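Local coordinates for protein 3-oxo-tetronate kinase (Salmonella typhimurium, PDB 3DQQ) that probably phosphorylates 3-oxo-tetronate to 3-oxo-tetronate 4-phosphate with ATP, as a member of the four-carbon acid sugar kinase family, at residues A[18-23]-A[380-385]; A[64-69]-A[104-109]; A[262-267]-A[314-319]. All blocks are in the same frame, centred on the assembly; numbering follows the deposited sequence.

Interaction 1 of 3, residues A[18-23]-A[380-385]; sequences IASFLV and GPCISP
Ser-20 and Val-23, one turn apart on helix 12-24, meet Cys-382 and Gly-380 of strand 376-382. The close part of the contact is small. Ser-20 holds its hydroxyl anti to the backbone N (chi1 177°), which carries OG out from the helix to 3.5 Å from Cys-382 SG. One turn on, Val-23 turns its CB toward the strand, and the CG1 branch comes 4.0 Å from the carbonyl oxygen of Gly-380; here the valine meets main chain. A water fills in between these two pairs: it donates to Gly-380 O at 2.6 Å and lies 2.8 Å from Ser-20 OG in a second hydrogen bond. Val-23 also packs on Thr-29 and Arg-243, which carry the buried side of the contact further. Beyond Cys-382 the segments diverge. The chain turns a corner at Ile-383, where Ile-383 and Ser-384 form a classic beta bulge, and Pro-385 is exposed. On the helix side, the ring of Phe-21 packs on helix 224-235. Backbone bonds from Gly-380 and Pro-381 to Trp-389 keep the strand paired with strand 387-392. The contact thus brings a helix of the sugar-binding region against a strand of the nucleotide-binding region. No direct hydrogen bond links the two segments; a thiol beside a hydroxyl, a methyl near a carbonyl oxygen and one bridging water make up the junction, so its polar link depends on that water and not on a direct bond between helix and strand.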
loop_
_atom_site.group_PDB
_atom_site.type_symbol
_atom_site.label_atom_id
_atom_site.label_comp_id
_atom_site.label_asym_id
_atom_site.label_seq_id
_atom_site.Cartn_x
_atom_site.Cartn_y
_atom_site.Cartn_z
ATOM N N ILE A 18 23.119 3.486 -10.742
ATOM C CA ILE A 18 24.551 3.564 -10.873
ATOM C C ILE A 18 24.938 3.929 -12.299
ATOM O O ILE A 18 25.825 4.766 -12.507
ATOM C CB ILE A 18 25.265 2.292 -10.351
ATOM C CG1 ILE A 18 26.776 2.531 -10.305
ATOM C CG2 ILE A 18 24.926 1.068 -11.167
ATOM C CD1 ILE A 18 27.585 1.444 -9.574
ATOM N N ALA A 19 24.270 3.361 -13.297
ATOM C CA ALA A 19 24.615 3.696 -14.700
ATOM C C ALA A 19 24.423 5.167 -14.963
ATOM O O ALA A 19 25.147 5.790 -15.716
ATOM C CB ALA A 19 23.808 2.902 -15.680
ATOM N N SER A 20 23.444 5.742 -14.317
ATOM C CA SER A 20 23.195 7.114 -14.554
ATOM C C SER A 20 24.286 7.968 -13.943
ATOM O O SER A 20 24.680 8.944 -14.532
ATOM C CB SER A 20 21.851 7.495 -13.994
ATOM O OG SER A 20 21.672 8.881 -14.196
ATOM N N PHE A 21 24.767 7.605 -12.755
ATOM C CA PHE A 21 25.873 8.342 -12.145
ATOM C C PHE A 21 27.115 8.252 -12.994
ATOM O O PHE A 21 27.844 9.230 -13.109
ATOM C CB PHE A 21 26.190 7.858 -10.730
ATOM C CG PHE A 21 25.302 8.440 -9.701
ATOM C CD1 PHE A 21 24.159 7.790 -9.301
ATOM C CD2 PHE A 21 25.578 9.662 -9.159
ATOM C CE1 PHE A 21 23.288 8.371 -8.378
ATOM C CE2 PHE A 21 24.721 10.239 -8.222
ATOM C CZ PHE A 21 23.576 9.597 -7.851
ATOM N N LEU A 22 27.374 7.104 -13.611
ATOM C CA LEU A 22 28.574 7.024 -14.468
ATOM C C LEU A 22 28.434 7.981 -15.652
ATOM O O LEU A 22 29.355 8.751 -15.959
ATOM C CB LEU A 22 28.861 5.596 -14.926
ATOM C CG LEU A 22 29.139 4.556 -13.829
ATOM C CD1 LEU A 22 29.216 3.150 -14.450
ATOM C CD2 LEU A 22 30.382 4.915 -13.035
ATOM N N VAL A 23 27.259 7.991 -16.275
ATOM C CA VAL A 23 27.054 8.864 -17.428
ATOM C C VAL A 23 27.085 10.331 -17.037
ATOM O O VAL A 23 27.716 11.136 -17.693
ATOM C CB VAL A 23 25.775 8.512 -18.196
ATOM C CG1 VAL A 23 25.472 9.586 -19.226
ATOM C CG2 VAL A 23 25.937 7.111 -18.841
ATOM N N GLY A 380 21.237 7.484 -21.111
ATOM C CA GLY A 380 21.282 8.857 -21.558
ATOM C C GLY A 380 21.116 9.809 -20.389
ATOM O O GLY A 380 21.434 9.464 -19.242
ATOM N N PRO A 381 20.620 11.012 -20.670
ATOM C CA PRO A 381 20.475 12.036 -19.667
ATOM C C PRO A 381 19.318 11.800 -18.718
ATOM O O PRO A 381 18.376 11.085 -19.065
ATOM C CB PRO A 381 20.201 13.281 -20.481
ATOM C CG PRO A 381 19.685 12.803 -21.767
ATOM C CD PRO A 381 20.185 11.458 -21.999
ATOM N N CYS A 382 19.411 12.411 -17.537
ATOM C CA CYS A 382 18.359 12.375 -16.548
ATOM C C CYS A 382 17.193 13.228 -16.822
ATOM O O CYS A 382 17.349 14.356 -17.230
ATOM C CB CYS A 382 18.858 12.946 -15.266
ATOM S SG CYS A 382 19.752 11.760 -14.522
ATOM N N ILE A 383 16.026 12.712 -16.494
ATOM C CA ILE A 383 14.836 13.499 -16.502
ATOM C C ILE A 383 14.658 13.905 -15.053
ATOM O O ILE A 383 14.340 15.027 -14.761
ATOM C CB ILE A 383 13.645 12.692 -17.066
ATOM C CG1 ILE A 383 13.984 12.167 -18.477
ATOM C CG2 ILE A 383 12.408 13.548 -17.088
ATOM C CD1 ILE A 383 13.248 10.937 -18.901
ATOM N N SER A 384 14.883 12.981 -14.141
ATOM C CA SER A 384 14.795 13.232 -12.716
ATOM C C SER A 384 15.812 12.298 -12.150
ATOM O O SER A 384 16.272 11.408 -12.834
ATOM C CB SER A 384 13.421 12.845 -12.157
ATOM O OG SER A 384 12.410 13.806 -12.455
ATOM N N PRO A 385 16.173 12.477 -10.896
ATOM C CA PRO A 385 17.167 11.560 -10.358
ATOM C C PRO A 385 16.693 10.135 -10.430
ATOM O O PRO A 385 15.566 9.849 -10.047
ATOM C CB PRO A 385 17.291 12.004 -8.902
ATOM C CG PRO A 385 16.910 13.464 -8.946
ATOM C CD PRO A 385 15.778 13.502 -9.919
HETATM O O HOH W 1 22.242 9.885 -16.754
#

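Interaction 2 of 3, residues A[64-69]-A[104-109]; sequences QSLAAL and MVALDT
Leu-69 of helix 58-74 points its CB toward the C-terminal end of helix 96-106 and meets Ala-106 and Leu-107 there. Followed outward, the side chain leaves CB with CG trans to the main-chain nitrogen (chi1 180°), a direction that carries the branch point out toward Leu-107. Leu-69 CB itself stays 5.7 Å from Ala-106 CB, and Leu-69 CG is still 5.0 Å from Ala-106 CB; the methyl tips do the touching. CD2 reaches farthest in, at 3.5 Å from Ala-106 CB, and the same CD2 lies 4.1 Å from Leu-107 CG. CD1 comes up beside the isobutyl group of Leu-107, 4.2 Å from its CD2, and the two isobutyl groups meet at a slant. A turn earlier on the same helix, Leu-66 adds its CD2 at 4.0 Å from Ala-106 CB. The small alanine methyl is therefore approached by two leucine tips. Leu-69 also packs on Leu-103 one turn back along helix 96-106, and Leu-107 continues inward to Leu-219 of strand 219-222. The contact across the segments is wholly apolar, but Lys-73, one turn further along helix 58-74, hydrogen-bonds through NZ to Ala-106 O. Asp-108, with positive phi, is the C-prime residue of a Schellman motif: Thr-109 N bonds to Met-104 O and Asp-108 N to Val-105 O. The whole is a helix end closed by that motif and packed, through leucine and alanine, on a neighbouring helix over the parallel strands of the alpha/beta sugar-binding region.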
loop_
_atom_site.group_PDB
_atom_site.type_symbol
_atom_site.label_atom_id
_atom_site.label_comp_id
_atom_site.label_asym_id
_atom_site.label_seq_id
_atom_site.Cartn_x
_atom_site.Cartn_y
_atom_site.Cartn_z
ATOM N N GLN A 64 24.581 -16.565 -10.714
ATOM C CA GLN A 64 24.321 -15.439 -11.609
ATOM C C GLN A 64 25.478 -14.456 -11.598
ATOM O O GLN A 64 25.913 -14.004 -12.661
ATOM C CB GLN A 64 23.060 -14.679 -11.203
ATOM C CG GLN A 64 21.705 -15.345 -11.488
ATOM C CD GLN A 64 21.649 -15.731 -12.901
ATOM O OE1 GLN A 64 22.165 -16.811 -13.259
ATOM N NE2 GLN A 64 21.105 -14.833 -13.772
ATOM N N SER A 65 26.003 -14.136 -10.412
ATOM C CA SER A 65 27.071 -13.137 -10.351
ATOM C C SER A 65 28.378 -13.599 -11.014
ATOM O O SER A 65 29.025 -12.846 -11.746
ATOM C CB SER A 65 27.328 -12.734 -8.911
ATOM O OG SER A 65 26.152 -12.216 -8.320
ATOM N N LEU A 66 28.757 -14.843 -10.753
ATOM C CA LEU A 66 29.918 -15.455 -11.423
ATOM C C LEU A 66 29.721 -15.541 -12.938
ATOM O O LEU A 66 30.665 -15.286 -13.678
ATOM C CB LEU A 66 30.269 -16.821 -10.830
ATOM C CG LEU A 66 30.755 -16.766 -9.378
ATOM C CD1 LEU A 66 31.067 -18.143 -8.842
ATOM C CD2 LEU A 66 31.946 -15.787 -9.130
ATOM N N ALA A 67 28.520 -15.868 -13.410
ATOM C CA ALA A 67 28.253 -15.888 -14.852
ATOM C C ALA A 67 28.507 -14.471 -15.414
ATOM O O ALA A 67 29.189 -14.303 -16.441
ATOM C CB ALA A 67 26.862 -16.337 -15.129
ATOM N N ALA A 68 28.026 -13.451 -14.704
ATOM C CA ALA A 68 28.238 -12.070 -15.124
ATOM C C ALA A 68 29.727 -11.787 -15.191
ATOM O O ALA A 68 30.199 -11.193 -16.147
ATOM C CB ALA A 68 27.557 -11.098 -14.180
ATOM N N LEU A 69 30.470 -12.246 -14.186
ATOM C CA LEU A 69 31.911 -11.988 -14.124
ATOM C C LEU A 69 32.653 -12.686 -15.259
ATOM O O LEU A 69 33.568 -12.097 -15.837
ATOM C CB LEU A 69 32.468 -12.412 -12.783
ATOM C CG LEU A 69 33.957 -12.200 -12.586
ATOM C CD1 LEU A 69 34.293 -10.728 -12.552
ATOM C CD2 LEU A 69 34.444 -12.873 -11.288
ATOM N N MET A 104 35.625 -12.389 -4.939
ATOM C CA MET A 104 37.006 -12.270 -4.509
ATOM C C MET A 104 37.758 -13.518 -4.893
ATOM O O MET A 104 38.870 -13.460 -5.423
ATOM C CB MET A 104 37.106 -12.007 -2.997
ATOM C CG MET A 104 36.505 -10.644 -2.508
ATOM S SD MET A 104 36.574 -10.511 -0.677
ATOM C CE MET A 104 38.367 -10.305 -0.625
ATOM N N VAL A 105 37.154 -14.673 -4.675
ATOM C CA VAL A 105 37.846 -15.910 -5.013
ATOM C C VAL A 105 38.025 -16.017 -6.524
ATOM O O VAL A 105 39.077 -16.384 -6.959
ATOM C CB VAL A 105 37.118 -17.172 -4.485
ATOM C CG1 VAL A 105 37.664 -18.428 -5.197
ATOM C CG2 VAL A 105 37.225 -17.283 -2.990
ATOM N N ALA A 106 37.007 -15.725 -7.332
ATOM C CA ALA A 106 37.146 -15.777 -8.805
ATOM C C ALA A 106 38.187 -14.785 -9.311
ATOM O O ALA A 106 38.809 -15.048 -10.308
ATOM C CB ALA A 106 35.874 -15.547 -9.479
ATOM N N LEU A 107 38.401 -13.660 -8.630
ATOM C CA LEU A 107 39.360 -12.657 -9.085
ATOM C C LEU A 107 40.717 -12.827 -8.395
ATOM O O LEU A 107 41.633 -12.003 -8.506
ATOM C CB LEU A 107 38.799 -11.276 -8.817
ATOM C CG LEU A 107 37.718 -10.806 -9.803
ATOM C CD1 LEU A 107 36.984 -9.608 -9.192
ATOM C CD2 LEU A 107 38.283 -10.437 -11.127
ATOM N N ASP A 108 40.846 -13.929 -7.683
ATOM C CA ASP A 108 42.003 -14.195 -6.855
ATOM C C ASP A 108 42.485 -12.940 -6.087
ATOM O O ASP A 108 43.657 -12.580 -6.173
ATOM C CB ASP A 108 43.098 -14.795 -7.713
ATOM C CG ASP A 108 44.223 -15.430 -6.885
ATOM O OD1 ASP A 108 43.902 -16.240 -5.982
ATOM O OD2 ASP A 108 45.449 -15.158 -7.130
ATOM N N THR A 109 41.580 -12.290 -5.361
ATOM C CA THR A 109 41.910 -11.165 -4.510
ATOM C C THR A 109 41.558 -11.461 -3.024
ATOM O O THR A 109 40.576 -12.138 -2.731
ATOM C CB THR A 109 41.203 -9.816 -4.984
ATOM O OG1 THR A 109 41.422 -8.826 -3.989
ATOM C CG2 THR A 109 39.723 -9.894 -5.051
#

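Interaction 3 of 3, residues A[262-267]-A[314-319]; sequences QMTNQQ and SATAST
Apolar contact between the segments comes from Thr-264 and Thr-316, whose CB atoms point at each other's segment and whose CG2 methyls stand 4.1 Å apart, the side chains passing at a slant. In Thr-264, CG2 extends opposite the backbone N, with OG1 next to that nitrogen, which splits the residue into an apolar side facing Thr-316 and a polar side facing the nucleotide site. Both threonines also rest on Ser-257 of strand 253-257. Asn-265 runs alongside Thr-316 in the opposite direction, a van der Waals contact with no hydrogen bond across. Polar bonds lie around this pair. Thr-264 OG1 is hydrogen-bonded to Ser-261 OG, Ser-259 OG and Lys-402 NZ, with a weak bond to Gly-404 O; Ser-259 and Gly-404 probably bind ATP, as in related kinases, so Thr-264, in the first turn of helix 262-271, probably helps to hold Ser-259. Within 314-319 the bonds shape the loop that follows strand 312-314. Ser-314 OG accepts from Thr-316 N at 3.1 Å and nearly straight (168°), an ST turn that orients Thr-316. Ala-315 O takes two donors: Thr-319 N at 3.0 Å, and Ser-318 OG, also at 3.0 Å, whose approach makes an angle of 133° at the oxygen and is tilted 21° from the carbonyl plane. Contacts between subunits lie on the flank of the helix, where Gln-262 and Asn-265 both pack on Gln-262 of the second subunit.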
loop_
_atom_site.group_PDB
_atom_site.type_symbol
_atom_site.label_atom_id
_atom_site.label_comp_id
_atom_site.label_asym_id
_atom_site.label_seq_id
_atom_site.Cartn_x
_atom_site.Cartn_y
_atom_site.Cartn_z
ATOM N N GLN A 262 1.346 7.199 -4.897
ATOM C CA GLN A 262 0.952 8.582 -4.653
ATOM C C GLN A 262 1.497 9.505 -5.706
ATOM O O GLN A 262 0.782 10.363 -6.223
ATOM C CB GLN A 262 1.352 9.057 -3.235
ATOM C CG GLN A 262 0.148 8.785 -2.212
ATOM C CD GLN A 262 0.370 9.190 -0.682
ATOM O OE1 GLN A 262 1.526 9.258 -0.179
ATOM N NE2 GLN A 262 -0.763 9.448 0.045
ATOM N N MET A 263 2.765 9.333 -6.050
ATOM C CA MET A 263 3.372 10.263 -6.977
ATOM C C MET A 263 2.920 9.957 -8.389
ATOM O O MET A 263 2.662 10.873 -9.158
ATOM C CB MET A 263 4.888 10.262 -6.868
ATOM C CG MET A 263 5.533 11.293 -7.795
ATOM S SD MET A 263 5.219 13.031 -7.362
ATOM C CE MET A 263 4.494 13.625 -8.832
ATOM N N THR A 264 2.801 8.687 -8.746
ATOM C CA THR A 264 2.297 8.387 -10.074
ATOM C C THR A 264 0.893 8.993 -10.211
ATOM O O THR A 264 0.543 9.557 -11.254
ATOM C CB THR A 264 2.256 6.887 -10.379
ATOM O OG1 THR A 264 3.472 6.276 -9.975
ATOM C CG2 THR A 264 2.072 6.653 -11.827
ATOM N N ASN A 265 0.092 8.886 -9.157
ATOM C CA ASN A 265 -1.240 9.459 -9.188
ATOM C C ASN A 265 -1.201 10.930 -9.467
ATOM O O ASN A 265 -2.011 11.420 -10.234
ATOM C CB ASN A 265 -1.955 9.238 -7.877
ATOM C CG ASN A 265 -2.638 7.879 -7.799
ATOM O OD1 ASN A 265 -2.150 6.856 -8.347
ATOM N ND2 ASN A 265 -3.787 7.851 -7.115
ATOM N N GLN A 266 -0.264 11.639 -8.851
ATOM C CA GLN A 266 -0.143 13.067 -9.092
ATOM C C GLN A 266 0.256 13.361 -10.519
ATOM O O GLN A 266 -0.289 14.266 -11.150
ATOM C CB GLN A 266 0.884 13.687 -8.171
ATOM C CG GLN A 266 0.389 13.912 -6.765
ATOM C CD GLN A 266 1.500 14.437 -5.869
ATOM O OE1 GLN A 266 1.955 13.743 -4.939
ATOM N NE2 GLN A 266 1.982 15.647 -6.172
ATOM N N GLN A 267 1.222 12.594 -11.017
ATOM C CA GLN A 267 1.704 12.727 -12.396
ATOM C C GLN A 267 0.601 12.482 -13.421
ATOM O O GLN A 267 0.520 13.194 -14.406
ATOM C CB GLN A 267 2.902 11.803 -12.633
ATOM C CG GLN A 267 4.153 12.255 -11.872
ATOM C CD GLN A 267 5.166 11.130 -11.564
ATOM O OE1 GLN A 267 4.828 9.946 -11.548
ATOM N NE2 GLN A 267 6.408 11.514 -11.300
ATOM N N SER A 314 -3.420 5.090 -18.984
ATOM C CA SER A 314 -3.218 4.996 -17.573
ATOM C C SER A 314 -4.081 3.915 -16.990
ATOM O O SER A 314 -5.235 3.802 -17.344
ATOM C CB SER A 314 -3.592 6.315 -16.922
ATOM O OG SER A 314 -3.678 6.163 -15.514
ATOM N N ALA A 315 -3.506 3.149 -16.073
ATOM C CA ALA A 315 -4.195 2.108 -15.356
ATOM C C ALA A 315 -4.302 2.511 -13.887
ATOM O O ALA A 315 -4.665 1.712 -13.034
ATOM C CB ALA A 315 -3.450 0.822 -15.497
ATOM N N THR A 316 -4.031 3.767 -13.582
ATOM C CA THR A 316 -3.941 4.159 -12.185
ATOM C C THR A 316 -5.338 4.359 -11.529
ATOM O O THR A 316 -5.484 4.181 -10.320
ATOM C CB THR A 316 -2.879 5.327 -11.944
ATOM O OG1 THR A 316 -3.532 6.586 -11.949
ATOM C CG2 THR A 316 -1.674 5.300 -12.974
ATOM N N ALA A 317 -6.366 4.627 -12.337
ATOM C CA ALA A 317 -7.794 4.612 -11.897
ATOM C C ALA A 317 -8.260 3.230 -11.471
ATOM O O ALA A 317 -8.966 3.075 -10.442
ATOM C CB ALA A 317 -8.711 5.102 -13.013
ATOM N N SER A 318 -7.902 2.238 -12.297
ATOM C CA SER A 318 -8.155 0.800 -12.025
ATOM C C SER A 318 -7.407 0.301 -10.753
ATOM O O SER A 318 -7.946 -0.482 -9.958
ATOM C CB SER A 318 -7.748 -0.057 -13.252
ATOM O OG SER A 318 -6.441 -0.642 -13.120
ATOM N N THR A 319 -6.156 0.759 -10.605
ATOM C CA THR A 319 -5.330 0.636 -9.383
ATOM C C THR A 319 -6.020 1.127 -8.082
ATOM O O THR A 319 -5.645 0.730 -6.975
ATOM C CB THR A 319 -3.987 1.403 -9.614
ATOM O OG1 THR A 319 -2.934 0.456 -9.739
ATOM C CG2 THR A 319 -3.669 2.439 -8.495
#

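How the interactions relate
From the N terminus, helix 12-24 opens interaction 1 at 18-23, and its partner segment is reached only at 380-385, after 356 intervening residues. Interaction 2 opens and closes early in that span, tying helix 58-74 to helix 96-106 in the sugar-binding region. Interaction 3 follows in series within the nucleotide-binding region, joining helix 262-271 to the loop after strand 312-314. Both shorter loops thus nest inside the long one, and none cross. Interaction 1 joins the two regions; its nearest atoms are about 7 Å from interaction 3 and about 13 Å from interaction 2, while interactions 2 and 3 sit on opposite sides of the chain's centre.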